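Ribonuclease P protein component 3 (Thermococcus kodakarensis KOD1, PDB 3WYZ) is probably a protein subunit of ribonuclease P, the RNA-protein complex that matures tRNA precursors by cutting away their 5' extensions. Local coordinates at residues 184-187 with 188-192. Sequence-based numbering, arbitrary orientation.
Sequences EVRG and PRDLM
The carbonyl oxygen of Gly187 accepts the amide of Leu191, with 3.0 Å from Leu191 N to Gly187 O and an N-H...O angle of 161°. This bond closes the first turn of helix 188-198, with Gly187 at the N-cap; the next turn follows with Met192 N to Pro188 O at 2.9 Å. Proline suits the first helical position, where an amide would have no helical carbonyl to bond, so the missing N-H costs nothing.

Two side chains of the helix's first turn meet the incoming loop. The branch carbon of Leu191 sits against two backbone carbonyls, CG lying 3.6 Å from Gly187 O and 3.8 Å from Arg186 O, and the same buried side chain also touches Phe31 and Leu209. Asp190 meets Arg186 through the bases of the two side chains, CB to CB at 3.9 Å. Beyond that point the arginine bends at chi2 (-79°) and chi3 (111°), which folds the chain and swings its guanidinium away from the helix, where NH1 hydrogen-bonds to the carbonyl oxygen of Trp183. Asp190 OD2 lies off the guanidinium edge, near its plane, but 4.5 Å from Arg186 NH2, too far for a salt bridge.

In this TIM-barrel-like fold the loop after strand 173-176 thus enters its helix through one backbone bond and van der Waals contacts, and the opposite charges at the surface probably add a modest electrostatic attraction.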
# COMPACT_ATOMS: atom_id res chain seq x y z
N GLU A 184 -4.83 -4.11 14.73
CA GLU A 184 -4.15 -3.09 13.93
C GLU A 184 -5.08 -2.32 12.97
O GLU A 184 -4.64 -1.39 12.31
CB GLU A 184 -3.01 -3.73 13.14
CG GLU A 184 -1.97 -4.41 14.02
CD GLU A 184 -0.79 -4.95 13.24
OE1 GLU A 184 -0.82 -4.91 11.99
OE2 GLU A 184 0.18 -5.41 13.87
N VAL A 185 -6.35 -2.71 12.90
CA VAL A 185 -7.33 -2.01 12.08
C VAL A 185 -7.77 -0.73 12.79
O VAL A 185 -8.15 -0.77 13.96
CB VAL A 185 -8.57 -2.88 11.79
CG1 VAL A 185 -9.55 -2.17 10.87
CG2 VAL A 185 -8.15 -4.21 11.16
N ARG A 186 -7.72 0.40 12.08
CA ARG A 186 -8.17 1.68 12.62
C ARG A 186 -9.18 2.31 11.66
O ARG A 186 -9.13 2.09 10.46
CB ARG A 186 -6.99 2.64 12.80
CG ARG A 186 -5.85 2.12 13.68
CD ARG A 186 -6.14 2.23 15.18
NE ARG A 186 -6.31 0.92 15.80
CZ ARG A 186 -7.37 0.54 16.53
NH1 ARG A 186 -7.40 -0.69 17.04
NH2 ARG A 186 -8.40 1.36 16.76
N GLY A 187 -10.10 3.10 12.21
CA GLY A 187 -11.17 3.70 11.42
C GLY A 187 -10.67 4.82 10.52
O GLY A 187 -9.55 5.29 10.68
N PRO A 188 -11.52 5.25 9.56
CA PRO A 188 -11.15 6.31 8.62
C PRO A 188 -10.61 7.57 9.29
O PRO A 188 -9.62 8.12 8.84
CB PRO A 188 -12.47 6.63 7.90
CG PRO A 188 -13.30 5.40 8.05
CD PRO A 188 -12.90 4.78 9.35
N ARG A 189 -11.27 7.99 10.37
CA ARG A 189 -10.88 9.20 11.09
C ARG A 189 -9.47 9.09 11.67
O ARG A 189 -8.71 10.05 11.64
CB ARG A 189 -11.90 9.49 12.19
CG ARG A 189 -11.77 10.87 12.82
CD ARG A 189 -12.93 11.17 13.75
NE ARG A 189 -14.11 11.67 13.04
CZ ARG A 189 -15.16 10.93 12.66
NH1 ARG A 189 -15.22 9.62 12.91
NH2 ARG A 189 -16.17 11.51 12.02
N ASP A 190 -9.11 7.91 12.18
CA ASP A 190 -7.77 7.67 12.70
C ASP A 190 -6.73 7.60 11.58
O ASP A 190 -5.61 8.08 11.75
CB ASP A 190 -7.71 6.39 13.54
CG ASP A 190 -8.37 6.55 14.91
OD1 ASP A 190 -9.18 7.50 15.06
OD2 ASP A 190 -8.09 5.72 15.81
N LEU A 191 -7.09 6.98 10.46
CA LEU A 191 -6.17 6.91 9.32
C LEU A 191 -5.89 8.30 8.75
O LEU A 191 -4.78 8.57 8.30
CB LEU A 191 -6.71 5.98 8.23
CG LEU A 191 -6.80 4.48 8.57
CD1 LEU A 191 -7.24 3.72 7.34
CD2 LEU A 191 -5.48 3.93 9.08
N MET A 192 -6.89 9.17 8.78
CA MET A 192 -6.73 10.55 8.33
C MET A 192 -5.87 11.37 9.31
O MET A 192 -5.19 12.31 8.90
CB MET A 192 -8.09 11.21 8.13
CG MET A 192 -8.84 10.67 6.92
SD MET A 192 -10.37 11.55 6.53
CE MET A 192 -11.33 11.29 8.02